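Local coordinates for protein sialyltransferase 0160 (Photobacterium damselae, PDB 4R84) that probably transfers sialic acid from a CMP-sialic acid donor to galactosides in alpha-2,6 linkage, as a glycosyltransferase of the GT-B structural group, at residues S55-H60 against H105-N110; Q140-Y145 against N165-H170; H207-L212 against A264-G269; D323-L328 against M437-L442. One frame throughout, in Å; residues are numbered along the deposited sequence.

Interaction 1: residues S55-H60 against H105-N110; sequences SSFLSH and HRYITN
Phe57 and Tyr107 meet across one sheet of the PKD-like beta domain, where strand 92-101 pairs with both strand 59-66 and strand 106-125. Because that strand lies between the two segments, their backbones stay well apart: the nearest pair of CA atoms, Phe57 and Arg106, is separated by 9.4 Å. Contact is therefore left to two aromatic side chains. The tight part is small. Phe57 CE2 comes to 3.8 Å from Tyr107 CD1 and 4.2 Å from Tyr107 CG, and CD1 lies near the plane of the phenylalanine ring, at its edge. With ring centroids 6.0 Å apart and planes at 75°, the pair is oblique and touches at a corner. In Phe57, CG stands anti to the carbonyl carbon (chi1 -56°), which carries the ring inward from a loop whose backbone keeps its distance. Looser packing lies on the loop side, where the side chains of Ser55 and Ser56 are exposed and make no contact with segment 105-110. Just beyond Phe57, Leu58 and Ser59 form a classic beta bulge opposite Ile101. Phe57 also meets Phe98 edge-to-face, while Tyr107 touches Pro54 and Thr32. Within its own segment His105 also packs on the tyrosine: Tyr107 CZ sits over the centre of the imidazole, 3.3 Å above its plane.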
loop_
_atom_site.group_PDB
_atom_site.type_symbol
_atom_site.label_atom_id
_atom_site.label_comp_id
_atom_site.label_asym_id
_atom_site.label_seq_id
_atom_site.Cartn_x
_atom_site.Cartn_y
_atom_site.Cartn_z
ATOM N N SER A 55 -14.076 -37.253 21.238
ATOM C CA SER A 55 -12.701 -37.646 21.520
ATOM C C SER A 55 -12.510 -39.157 21.480
ATOM O O SER A 55 -11.378 -39.637 21.448
ATOM C CB SER A 55 -12.257 -37.113 22.884
ATOM O OG SER A 55 -13.167 -37.483 23.909
ATOM N N SER A 56 -13.613 -39.906 21.460
ATOM C CA SER A 56 -13.544 -41.367 21.522
ATOM C C SER A 56 -14.509 -42.054 20.557
ATOM O O SER A 56 -15.615 -41.568 20.319
ATOM C CB SER A 56 -13.832 -41.838 22.950
ATOM O OG SER A 56 -12.900 -41.290 23.868
ATOM N N PHE A 57 -14.091 -43.202 20.027
ATOM C CA PHE A 57 -14.879 -43.939 19.040
ATOM C C PHE A 57 -14.887 -45.436 19.309
ATOM O O PHE A 57 -13.966 -45.966 19.921
ATOM C CB PHE A 57 -14.330 -43.704 17.630
ATOM C CG PHE A 57 -14.261 -42.259 17.238
ATOM C CD1 PHE A 57 -13.148 -41.501 17.565
ATOM C CD2 PHE A 57 -15.295 -41.663 16.533
ATOM C CE1 PHE A 57 -13.069 -40.173 17.213
ATOM C CE2 PHE A 57 -15.221 -40.329 16.169
ATOM C CZ PHE A 57 -14.112 -39.583 16.509
ATOM N N LEU A 58 -15.929 -46.115 18.843
ATOM C CA LEU A 58 -15.948 -47.568 18.866
ATOM C C LEU A 58 -14.865 -48.108 17.935
ATOM O O LEU A 58 -14.164 -49.062 18.261
ATOM C CB LEU A 58 -17.325 -48.105 18.467
ATOM C CG LEU A 58 -18.464 -47.833 19.449
ATOM C CD1 LEU A 58 -19.792 -48.219 18.836
ATOM C CD2 LEU A 58 -18.234 -48.608 20.744
ATOM N N SER A 59 -14.755 -47.497 16.760
ATOM C CA SER A 59 -13.682 -47.810 15.826
ATOM C C SER A 59 -13.291 -46.549 15.055
ATOM O O SER A 59 -14.086 -45.623 14.936
ATOM C CB SER A 59 -14.107 -48.925 14.871
ATOM O OG SER A 59 -15.217 -48.521 14.089
ATOM N N HIS A 60 -12.067 -46.513 14.545
ATOM C CA HIS A 60 -11.582 -45.312 13.855
ATOM C C HIS A 60 -10.371 -45.628 12.991
ATOM O O HIS A 60 -9.659 -46.602 13.239
ATOM C CB HIS A 60 -11.255 -44.217 14.874
ATOM C CG HIS A 60 -10.273 -44.638 15.926
ATOM N ND1 HIS A 60 -8.909 -44.636 15.724
ATOM C CD2 HIS A 60 -10.464 -45.084 17.193
ATOM C CE1 HIS A 60 -8.303 -45.055 16.822
ATOM N NE2 HIS A 60 -9.224 -45.335 17.728
ATOM N N HIS A 105 -23.549 -42.788 15.488
ATOM C CA HIS A 105 -23.039 -41.683 14.689
ATOM C C HIS A 105 -21.760 -42.037 13.940
ATOM O O HIS A 105 -20.843 -42.640 14.490
ATOM C CB HIS A 105 -22.797 -40.471 15.588
ATOM C CG HIS A 105 -22.859 -39.159 14.872
ATOM N ND1 HIS A 105 -23.341 -38.008 15.460
ATOM C CD2 HIS A 105 -22.473 -38.809 13.622
ATOM C CE1 HIS A 105 -23.263 -37.010 14.596
ATOM N NE2 HIS A 105 -22.738 -37.469 13.474
ATOM N N ARG A 106 -21.710 -41.641 12.675
ATOM C CA ARG A 106 -20.538 -41.851 11.857
ATOM C C ARG A 106 -19.908 -40.491 11.508
ATOM O O ARG A 106 -20.605 -39.562 11.072
ATOM C CB ARG A 106 -20.921 -42.647 10.620
ATOM C CG ARG A 106 -19.777 -42.927 9.652
ATOM C CD ARG A 106 -20.252 -43.994 8.619
ATOM N NE ARG A 106 -19.256 -44.159 7.539
ATOM C CZ ARG A 106 -19.399 -43.645 6.325
ATOM N NH1 ARG A 106 -20.460 -42.880 6.084
ATOM N NH2 ARG A 106 -18.488 -43.860 5.396
ATOM N N TYR A 107 -18.604 -40.372 11.744
ATOM C CA TYR A 107 -17.882 -39.128 11.554
ATOM C C TYR A 107 -16.848 -39.346 10.479
ATOM O O TYR A 107 -16.021 -40.249 10.564
ATOM C CB TYR A 107 -17.214 -38.690 12.853
ATOM C CG TYR A 107 -18.188 -38.395 13.960
ATOM C CD1 TYR A 107 -18.605 -39.399 14.826
ATOM C CD2 TYR A 107 -18.692 -37.117 14.141
ATOM C CE1 TYR A 107 -19.503 -39.135 15.839
ATOM C CE2 TYR A 107 -19.588 -36.842 15.145
ATOM C CZ TYR A 107 -19.993 -37.854 15.993
ATOM O OH TYR A 107 -20.883 -37.580 17.003
ATOM N N ILE A 108 -16.875 -38.478 9.479
ATOM C CA ILE A 108 -15.851 -38.489 8.457
ATOM C C ILE A 108 -15.237 -37.103 8.371
ATOM O O ILE A 108 -15.951 -36.100 8.386
ATOM C CB ILE A 108 -16.410 -38.915 7.086
ATOM C CG1 ILE A 108 -16.886 -40.371 7.129
ATOM C CG2 ILE A 108 -15.353 -38.743 6.008
ATOM C CD1 ILE A 108 -17.450 -40.844 5.816
ATOM N N THR A 109 -13.910 -37.062 8.376
ATOM C CA THR A 109 -13.177 -35.827 8.136
ATOM C C THR A 109 -12.290 -35.997 6.914
ATOM O O THR A 109 -11.484 -36.937 6.846
ATOM C CB THR A 109 -12.298 -35.425 9.344
ATOM O OG1 THR A 109 -13.121 -34.909 10.397
ATOM C CG2 THR A 109 -11.260 -34.366 8.942
ATOM N N ASN A 110 -12.427 -35.083 5.956
ATOM C CA ASN A 110 -11.572 -35.081 4.787
ATOM C C ASN A 110 -10.701 -33.830 4.799
ATOM O O ASN A 110 -11.207 -32.725 4.789
ATOM C CB ASN A 110 -12.398 -35.146 3.504
ATOM C CG ASN A 110 -13.317 -36.353 3.458
ATOM O OD1 ASN A 110 -12.880 -37.487 3.654
ATOM N ND2 ASN A 110 -14.598 -36.109 3.213
#

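Interaction 2: residues Q140-Y145 against N165-H170; sequences QAKDEY and NKLNIH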
loop_
_atom_site.group_PDB
_atom_site.type_symbol
_atom_site.label_atom_id
_atom_site.label_comp_id
_atom_site.label_asym_id
_atom_site.label_seq_id
_atom_site.Cartn_x
_atom_site.Cartn_y
_atom_site.Cartn_z
ATOM N N GLN A 140 -3.082 -7.585 7.817
ATOM C CA GLN A 140 -3.974 -8.663 7.389
ATOM C C GLN A 140 -3.187 -9.952 7.167
ATOM O O GLN A 140 -3.609 -11.034 7.574
ATOM C CB GLN A 140 -4.694 -8.312 6.089
ATOM C CG GLN A 140 -5.617 -7.076 6.137
ATOM C CD GLN A 140 -5.957 -6.565 4.731
ATOM O OE1 GLN A 140 -5.280 -6.899 3.759
ATOM N NE2 GLN A 140 -6.997 -5.746 4.625
ATOM N N ALA A 141 -2.052 -9.823 6.494
ATOM C CA ALA A 141 -1.272 -10.993 6.069
ATOM C C ALA A 141 -0.607 -11.743 7.217
ATOM O O ALA A 141 -0.344 -12.950 7.099
ATOM C CB ALA A 141 -0.218 -10.567 5.032
ATOM N N LYS A 142 -0.299 -11.044 8.307
ATOM C CA LYS A 142 0.264 -11.697 9.480
ATOM C C LYS A 142 -0.737 -12.712 10.028
ATOM O O LYS A 142 -0.356 -13.778 10.524
ATOM C CB LYS A 142 0.645 -10.676 10.559
ATOM C CG LYS A 142 0.975 -11.321 11.905
ATOM C CD LYS A 142 2.193 -12.217 11.821
ATOM C CE LYS A 142 2.327 -13.091 13.069
ATOM N NZ LYS A 142 2.140 -12.364 14.357
ATOM N N ASP A 143 -2.021 -12.375 9.949
ATOM C CA ASP A 143 -3.054 -13.286 10.421
ATOM C C ASP A 143 -3.340 -14.370 9.406
ATOM O O ASP A 143 -3.522 -15.529 9.779
ATOM C CB ASP A 143 -4.347 -12.538 10.759
ATOM C CG ASP A 143 -4.336 -11.966 12.161
ATOM O OD1 ASP A 143 -3.234 -11.747 12.716
ATOM O OD2 ASP A 143 -5.437 -11.782 12.727
ATOM N N GLU A 144 -3.384 -14.008 8.130
ATOM C CA GLU A 144 -3.728 -14.986 7.107
ATOM C C GLU A 144 -2.561 -15.913 6.770
ATOM O O GLU A 144 -2.768 -17.096 6.498
ATOM C CB GLU A 144 -4.214 -14.297 5.836
ATOM C CG GLU A 144 -4.811 -15.265 4.815
ATOM C CD GLU A 144 -5.397 -14.570 3.595
ATOM O OE1 GLU A 144 -5.297 -13.327 3.501
ATOM O OE2 GLU A 144 -5.966 -15.270 2.728
ATOM N N TYR A 145 -1.339 -15.382 6.823
ATOM C CA TYR A 145 -0.135 -16.144 6.457
ATOM C C TYR A 145 0.923 -16.020 7.548
ATOM O O TYR A 145 1.957 -15.356 7.383
ATOM C CB TYR A 145 0.414 -15.667 5.109
ATOM C CG TYR A 145 -0.564 -15.840 3.983
ATOM C CD1 TYR A 145 -0.757 -17.085 3.399
ATOM C CD2 TYR A 145 -1.319 -14.766 3.514
ATOM C CE1 TYR A 145 -1.669 -17.258 2.367
ATOM C CE2 TYR A 145 -2.236 -14.929 2.480
ATOM C CZ TYR A 145 -2.403 -16.179 1.912
ATOM O OH TYR A 145 -3.308 -16.356 0.887
ATOM N N ASN A 165 8.398 -7.380 15.368
ATOM C CA ASN A 165 8.282 -8.772 15.780
ATOM C C ASN A 165 6.831 -9.251 15.711
ATOM O O ASN A 165 6.564 -10.402 15.333
ATOM C CB ASN A 165 8.855 -8.950 17.187
ATOM C CG ASN A 165 10.375 -8.870 17.206
ATOM O OD1 ASN A 165 11.029 -9.070 16.181
ATOM N ND2 ASN A 165 10.941 -8.548 18.366
ATOM N N LYS A 166 5.896 -8.362 16.032
ATOM C CA LYS A 166 4.473 -8.678 15.954
ATOM C C LYS A 166 4.052 -9.055 14.544
ATOM O O LYS A 166 3.112 -9.824 14.358
ATOM C CB LYS A 166 3.612 -7.481 16.405
ATOM C CG LYS A 166 3.726 -7.078 17.872
ATOM C CD LYS A 166 2.749 -5.940 18.183
ATOM C CE LYS A 166 2.921 -5.390 19.591
ATOM N NZ LYS A 166 2.517 -6.362 20.658
ATOM N N LEU A 167 4.761 -8.525 13.550
ATOM C CA LEU A 167 4.329 -8.659 12.166
ATOM C C LEU A 167 5.292 -9.470 11.301
ATOM O O LEU A 167 5.142 -9.509 10.080
ATOM C CB LEU A 167 4.111 -7.258 11.552
ATOM C CG LEU A 167 2.970 -6.431 12.169
ATOM C CD1 LEU A 167 2.975 -5.000 11.625
ATOM C CD2 LEU A 167 1.638 -7.079 11.862
ATOM N N ASN A 168 6.250 -10.142 11.941
ATOM C CA ASN A 168 7.269 -10.933 11.235
ATOM C C ASN A 168 8.011 -10.082 10.200
ATOM O O ASN A 168 8.300 -10.508 9.076
ATOM C CB ASN A 168 6.623 -12.158 10.580
ATOM C CG ASN A 168 6.201 -13.206 11.606
ATOM O OD1 ASN A 168 6.603 -13.143 12.764
ATOM N ND2 ASN A 168 5.391 -14.167 11.181
ATOM N N ILE A 169 8.325 -8.867 10.626
ATOM C CA ILE A 169 9.059 -7.905 9.825
ATOM C C ILE A 169 10.529 -7.821 10.227
ATOM O O ILE A 169 10.853 -7.733 11.416
ATOM C CB ILE A 169 8.441 -6.507 9.963
ATOM C CG1 ILE A 169 7.108 -6.419 9.214
ATOM C CG2 ILE A 169 9.403 -5.474 9.453
ATOM C CD1 ILE A 169 6.380 -5.078 9.463
ATOM N N HIS A 170 11.410 -7.861 9.231
ATOM C CA HIS A 170 12.807 -7.466 9.398
ATOM C C HIS A 170 13.007 -6.199 8.587
ATOM O O HIS A 170 12.781 -6.203 7.385
ATOM C CB HIS A 170 13.749 -8.571 8.915
ATOM C CG HIS A 170 15.165 -8.427 9.391
ATOM N ND1 HIS A 170 15.825 -7.216 9.432
ATOM C CD2 HIS A 170 16.051 -9.351 9.838
ATOM C CE1 HIS A 170 17.053 -7.399 9.887
ATOM N NE2 HIS A 170 17.215 -8.685 10.141
HETATM O O HOH W 1 3.825 -13.816 8.861
#
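Lys142 reaches from the last turn of helix 129-144 to the end of helix 161-166, joining two successive beta-alpha-beta units of the Rossmann-type domain. Its CG runs anti to the backbone N, and the chain then bends twice, at chi2 (64°) and again at chi4 (-46°). The first bend lays the methylenes alongside the backbone of the partner, and the second turns the ammonium onto a carbonyl: NZ donates to Lys166 O over 2.7 Å. The C=O...N angle is 149°, and the donor is tilted out of the carbonyl plane. Lower on the same side chain, CB packs 4.0 Å from Leu167 CD2; the leucine's CB bond does not aim at the lysine, but the end of its side chain swings nearer. Asn168 crosses the lysine at about a right angle, its ND2 lying 3.8 Å from both Lys142 CD and CE. This asparagine has positive phi just past the helix end. Asn168 ND2 donates to a water, 2.8 Å away, which in turn donates to Tyr145 O at 2.8 Å and so bridges the residues that follow the two helices. Arg150, on strand 149-154, touches Lys142 and hydrogen-bonds Leu167 O from its NH1. A cationic amine on a carbonyl of the last helical turn would probably suit the negative end of the helix dipole, adding electrostatics to the single direct hydrogen bond.

Interaction 3: residues H207-L212 against A264-G269; sequences HVFNNL and ANYLAG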
loop_
_atom_site.group_PDB
_atom_site.type_symbol
_atom_site.label_atom_id
_atom_site.label_comp_id
_atom_site.label_asym_id
_atom_site.label_seq_id
_atom_site.Cartn_x
_atom_site.Cartn_y
_atom_site.Cartn_z
ATOM N N HIS A 207 8.529 4.385 -9.020
ATOM C CA HIS A 207 9.928 4.018 -8.847
ATOM C C HIS A 207 10.171 2.528 -8.870
ATOM O O HIS A 207 11.197 2.072 -8.390
ATOM C CB HIS A 207 10.441 4.621 -7.549
ATOM C CG HIS A 207 10.375 6.115 -7.552
ATOM N ND1 HIS A 207 9.311 6.811 -7.023
ATOM C CD2 HIS A 207 11.204 7.041 -8.085
ATOM C CE1 HIS A 207 9.506 8.106 -7.196
ATOM N NE2 HIS A 207 10.648 8.272 -7.838
ATOM N N VAL A 208 9.248 1.783 -9.469
ATOM C CA VAL A 208 9.383 0.336 -9.537
ATOM C C VAL A 208 10.688 -0.094 -10.219
ATOM O O VAL A 208 11.336 -1.053 -9.777
ATOM C CB VAL A 208 8.165 -0.314 -10.254
ATOM C CG1 VAL A 208 7.974 0.268 -11.647
ATOM C CG2 VAL A 208 8.330 -1.831 -10.324
ATOM N N PHE A 209 11.104 0.626 -11.262
ATOM C CA PHE A 209 12.300 0.215 -11.990
ATOM C C PHE A 209 13.583 0.491 -11.208
ATOM O O PHE A 209 14.618 -0.129 -11.455
ATOM C CB PHE A 209 12.384 0.903 -13.360
ATOM C CG PHE A 209 13.461 0.333 -14.227
ATOM C CD1 PHE A 209 13.307 -0.918 -14.798
ATOM C CD2 PHE A 209 14.639 1.030 -14.451
ATOM C CE1 PHE A 209 14.302 -1.466 -15.579
ATOM C CE2 PHE A 209 15.639 0.488 -15.237
ATOM C CZ PHE A 209 15.467 -0.766 -15.797
ATOM N N ASN A 210 13.528 1.430 -10.272
ATOM C CA ASN A 210 14.693 1.664 -9.422
ATOM C C ASN A 210 14.771 0.649 -8.284
ATOM O O ASN A 210 15.838 0.447 -7.708
ATOM C CB ASN A 210 14.670 3.081 -8.853
ATOM C CG ASN A 210 15.065 4.124 -9.873
ATOM O OD1 ASN A 210 15.749 3.825 -10.857
ATOM N ND2 ASN A 210 14.651 5.361 -9.638
ATOM N N ASN A 211 13.643 0.021 -7.954
ATOM C CA ASN A 211 13.604 -0.841 -6.769
ATOM C C ASN A 211 13.651 -2.344 -7.014
ATOM O O ASN A 211 14.261 -3.068 -6.225
ATOM C CB ASN A 211 12.348 -0.540 -5.938
ATOM C CG ASN A 211 12.419 0.805 -5.226
ATOM O OD1 ASN A 211 13.505 1.331 -4.952
ATOM N ND2 ASN A 211 11.250 1.369 -4.923
ATOM N N LEU A 212 13.005 -2.832 -8.072
ATOM C CA LEU A 212 12.898 -4.289 -8.242
ATOM C C LEU A 212 14.033 -4.944 -9.047
ATOM O O LEU A 212 14.491 -6.030 -8.672
ATOM C CB LEU A 212 11.551 -4.655 -8.879
ATOM C CG LEU A 212 10.316 -4.207 -8.074
ATOM C CD1 LEU A 212 9.040 -4.850 -8.619
ATOM C CD2 LEU A 212 10.465 -4.539 -6.592
ATOM N N ALA A 264 12.376 -7.306 -20.254
ATOM C CA ALA A 264 12.650 -8.736 -20.054
ATOM C C ALA A 264 14.136 -9.088 -20.162
ATOM O O ALA A 264 14.670 -9.817 -19.323
ATOM C CB ALA A 264 11.849 -9.558 -21.049
ATOM N N ASN A 265 14.801 -8.590 -21.202
ATOM C CA ASN A 265 16.210 -8.906 -21.411
ATOM C C ASN A 265 17.108 -8.237 -20.386
ATOM O O ASN A 265 18.147 -8.776 -20.021
ATOM C CB ASN A 265 16.655 -8.504 -22.818
ATOM C CG ASN A 265 15.960 -9.304 -23.898
ATOM O OD1 ASN A 265 15.488 -10.409 -23.659
ATOM N ND2 ASN A 265 15.892 -8.739 -25.099
ATOM N N TYR A 266 16.707 -7.060 -19.925
ATOM C CA TYR A 266 17.459 -6.358 -18.893
ATOM C C TYR A 266 17.409 -7.152 -17.593
ATOM O O TYR A 266 18.426 -7.343 -16.919
ATOM C CB TYR A 266 16.901 -4.948 -18.685
ATOM C CG TYR A 266 17.667 -4.145 -17.666
ATOM C CD1 TYR A 266 18.851 -3.502 -18.011
ATOM C CD2 TYR A 266 17.200 -4.011 -16.363
ATOM C CE1 TYR A 266 19.559 -2.764 -17.082
ATOM C CE2 TYR A 266 17.901 -3.274 -15.430
ATOM C CZ TYR A 266 19.082 -2.650 -15.797
ATOM O OH TYR A 266 19.781 -1.906 -14.871
ATOM N N LEU A 267 16.213 -7.618 -17.248
ATOM C CA LEU A 267 16.037 -8.410 -16.047
ATOM C C LEU A 267 16.791 -9.733 -16.155
ATOM O O LEU A 267 17.372 -10.193 -15.171
ATOM C CB LEU A 267 14.553 -8.662 -15.758
ATOM C CG LEU A 267 13.685 -7.431 -15.459
ATOM C CD1 LEU A 267 12.231 -7.846 -15.158
ATOM C CD2 LEU A 267 14.271 -6.667 -14.293
ATOM N N ALA A 268 16.794 -10.322 -17.353
ATOM C CA ALA A 268 17.444 -11.621 -17.582
ATOM C C ALA A 268 18.972 -11.511 -17.600
ATOM O O ALA A 268 19.675 -12.522 -17.627
ATOM C CB ALA A 268 16.944 -12.245 -18.879
ATOM N N GLY A 269 19.472 -10.280 -17.607
ATOM C CA GLY A 269 20.900 -10.012 -17.578
ATOM C C GLY A 269 21.624 -10.379 -18.858
ATOM O O GLY A 269 22.788 -10.781 -18.833
#
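A Schellman motif closes helix 252-267, and in its last turn Tyr266 projects toward Phe209 of the short helix 208-211, which follows strand 197-204 of the Rossmann-type sheet. Both rings leave their helices with CG anti to the backbone N, Tyr266 with chi1 -178°, and this extension lets the rings meet between the two helical segments. The touching atoms are one bonded pair from each ring, CE1 and CZ of Phe209 and CD2 and CE2 of Tyr266. Phe209 CZ lies 3.5 Å from Tyr266 CE2 and 3.7 Å from Tyr266 CD2, and Phe209 CE1 follows at 3.9 Å from Tyr266 CD2. Centroids 5.3 Å apart and planes at 40° define an oblique pair that matches neither a parallel stack nor an edge-to-face arrangement. The joint is a surface one, since both residues are partly exposed and only 112 Å² is buried in all. Pro213, at the start of helix 213-219, touches Tyr266 as well as Leu267, while Phe209 rests on Ala274 and Asn280 of nearby loops. The helix end behind the tyrosine is held by backbone and side chain alike: Tyr266 O accepts from Gly269 N at 3.2 Å and from Gln217 NE2.

Interaction 4: residues D323-L328 against M437-L442; sequences DEFAKL and MMTDML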
loop_
_atom_site.group_PDB
_atom_site.type_symbol
_atom_site.label_atom_id
_atom_site.label_comp_id
_atom_site.label_asym_id
_atom_site.label_seq_id
_atom_site.Cartn_x
_atom_site.Cartn_y
_atom_site.Cartn_z
ATOM N N ASP A 323 -10.977 1.920 2.344
ATOM C CA ASP A 323 -11.787 1.498 3.478
ATOM C C ASP A 323 -11.302 0.230 4.172
ATOM O O ASP A 323 -12.039 -0.374 4.948
ATOM C CB ASP A 323 -13.234 1.305 3.021
ATOM C CG ASP A 323 -13.362 0.247 1.947
ATOM O OD1 ASP A 323 -12.325 -0.131 1.357
ATOM O OD2 ASP A 323 -14.498 -0.206 1.690
ATOM N N GLU A 324 -10.065 -0.169 3.928
ATOM C CA GLU A 324 -9.612 -1.436 4.497
ATOM C C GLU A 324 -9.333 -1.347 6.002
ATOM O O GLU A 324 -9.473 -2.336 6.729
ATOM C CB GLU A 324 -8.375 -1.929 3.746
ATOM C CG GLU A 324 -8.712 -2.498 2.380
ATOM C CD GLU A 324 -7.527 -3.161 1.705
ATOM O OE1 GLU A 324 -6.379 -2.936 2.142
ATOM O OE2 GLU A 324 -7.749 -3.916 0.737
ATOM N N PHE A 325 -8.922 -0.168 6.462
ATOM C CA PHE A 325 -8.657 0.048 7.882
ATOM C C PHE A 325 -9.868 -0.295 8.742
ATOM O O PHE A 325 -9.749 -0.960 9.771
ATOM C CB PHE A 325 -8.237 1.507 8.120
ATOM C CG PHE A 325 -8.063 1.871 9.568
ATOM C CD1 PHE A 325 -6.880 1.606 10.231
ATOM C CD2 PHE A 325 -9.073 2.525 10.254
ATOM C CE1 PHE A 325 -6.718 1.973 11.560
ATOM C CE2 PHE A 325 -8.916 2.898 11.590
ATOM C CZ PHE A 325 -7.746 2.621 12.239
ATOM N N ALA A 326 -11.032 0.173 8.305
ATOM C CA ALA A 326 -12.267 0.002 9.054
ATOM C C ALA A 326 -12.693 -1.458 9.129
ATOM O O ALA A 326 -13.441 -1.835 10.032
ATOM C CB ALA A 326 -13.376 0.843 8.435
ATOM N N LYS A 327 -12.218 -2.270 8.183
ATOM C CA LYS A 327 -12.549 -3.696 8.146
ATOM C C LYS A 327 -11.574 -4.494 9.006
ATOM O O LYS A 327 -11.776 -5.684 9.259
ATOM C CB LYS A 327 -12.513 -4.238 6.716
ATOM C CG LYS A 327 -13.469 -3.591 5.738
ATOM C CD LYS A 327 -13.324 -4.240 4.363
ATOM C CE LYS A 327 -14.032 -3.441 3.280
ATOM N NZ LYS A 327 -15.493 -3.295 3.529
ATOM N N LEU A 328 -10.506 -3.844 9.453
ATOM C CA LEU A 328 -9.603 -4.487 10.388
ATOM C C LEU A 328 -10.323 -4.651 11.716
ATOM O O LEU A 328 -11.289 -3.937 12.007
ATOM C CB LEU A 328 -8.310 -3.674 10.580
ATOM C CG LEU A 328 -7.327 -3.541 9.409
ATOM C CD1 LEU A 328 -6.218 -2.577 9.794
ATOM C CD2 LEU A 328 -6.729 -4.897 9.046
ATOM N N MET A 437 -7.287 10.097 5.493
ATOM C CA MET A 437 -8.218 9.515 4.544
ATOM C C MET A 437 -8.316 7.998 4.768
ATOM O O MET A 437 -9.389 7.415 4.642
ATOM C CB MET A 437 -7.785 9.855 3.117
ATOM C CG MET A 437 -8.466 9.088 2.043
ATOM S SD MET A 437 -7.463 7.640 1.721
ATOM C CE MET A 437 -5.821 8.324 1.554
ATOM N N MET A 438 -7.197 7.361 5.089
ATOM C CA MET A 438 -7.136 5.906 5.308
ATOM C C MET A 438 -7.949 5.456 6.516
ATOM O O MET A 438 -8.484 4.351 6.550
ATOM C CB MET A 438 -5.685 5.449 5.500
ATOM C CG MET A 438 -4.799 5.527 4.265
ATOM S SD MET A 438 -5.233 4.353 2.964
ATOM C CE MET A 438 -4.883 2.773 3.747
ATOM N N THR A 439 -8.005 6.309 7.532
ATOM C CA THR A 439 -8.640 5.937 8.791
ATOM C C THR A 439 -10.014 6.575 8.948
ATOM O O THR A 439 -10.591 6.568 10.049
ATOM C CB THR A 439 -7.759 6.333 9.996
ATOM O OG1 THR A 439 -7.516 7.750 9.962
ATOM C CG2 THR A 439 -6.421 5.593 9.960
ATOM N N ASP A 440 -10.528 7.099 7.835
ATOM C CA ASP A 440 -11.848 7.727 7.765
ATOM C C ASP A 440 -11.938 8.895 8.729
ATOM O O ASP A 440 -12.960 9.096 9.383
ATOM C CB ASP A 440 -12.954 6.705 8.051
ATOM C CG ASP A 440 -14.310 7.152 7.534
ATOM O OD1 ASP A 440 -14.354 8.078 6.693
ATOM O OD2 ASP A 440 -15.331 6.573 7.961
ATOM N N MET A 441 -10.868 9.684 8.804
ATOM C CA MET A 441 -10.820 10.805 9.743
ATOM C C MET A 441 -10.677 12.152 9.032
ATOM O O MET A 441 -10.195 13.130 9.611
ATOM C CB MET A 441 -9.676 10.625 10.742
ATOM C CG MET A 441 -9.963 9.580 11.837
ATOM S SD MET A 441 -11.382 10.077 12.855
ATOM C CE MET A 441 -10.673 11.491 13.698
ATOM N N LEU A 442 -11.100 12.212 7.778
ATOM C CA LEU A 442 -11.130 13.503 7.097
ATOM C C LEU A 442 -12.156 14.410 7.758
ATOM O O LEU A 442 -13.185 13.939 8.255
ATOM C CB LEU A 442 -11.444 13.338 5.614
ATOM C CG LEU A 442 -10.283 12.760 4.802
ATOM C CD1 LEU A 442 -10.751 12.440 3.411
ATOM C CD2 LEU A 442 -9.097 13.723 4.760
HETATM O O HOH W 2 -7.966 2.188 4.902
HETATM O O HOH W 3 -11.293 2.767 6.673
#
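Phe325 holds CG anti to its own backbone N (chi1 175°), which sends the ring out to Thr439; in the threonine, chi1 of 58° places OG1 between the backbone N and carbonyl carbon and leaves CG2 anti to the carbonyl carbon. CG2 of Thr439 stands 3.8 Å from the centroid of the Phe325 ring and only 3° off the ring normal, a well-centred CH-pi contact. Thr439 CA adds to it at 3.7 Å from Phe325 CD2. OG1 is occupied by a hydrogen bond with Val435 O, back in the helix that ends at Met438. The polar side of the contact runs through Met438 O, which lies 3.3 Å from Phe325 CB and accepts from two waters. One water donates to Met438 O over 2.8 Å and accepts from Phe325 N; the other donates to Met438 O over 3.2 Å and accepts from Ala326 N. Two backbone N-H groups of the short helix 324-327 thus share one helix-end carbonyl through solvent. The contact links a segment following strand 317-319, in the mixed sheet, to the connection between strands 425-427 and 445-447 of the parallel sheet, consistent with packing between the two Rossmann-like domains of a GT-B enzyme. Phe336 and Leu337 of helix 330-340 pack against both Phe325 and Thr439, and Lys344 of helix 344-353 touches the phenylalanine.

Overall arrangement
Interactions 2 and 4 are the pair in direct touch: Gln140 CG lies 3.8 Å from Leu328 CD2, although their centres are 20 Å apart. Interaction 4 lies near the donor pocket, the Met438 side chain being about 10 Å from bound CMP-3F-Neu5Ac, and Met441 O accepts from Tyr351 OH, a residue of the calcium site. Interaction 3 lies apart from interaction 4, centres 33 Å and nearest atoms about 17 Å away. Interaction 1 is remote, in the PKD-like domain, its centre 46 Å from that of interaction 4; strand 106-125 nevertheless runs from it into the sialyltransferase sheet, directly preceding helix 129-144 of interaction 2.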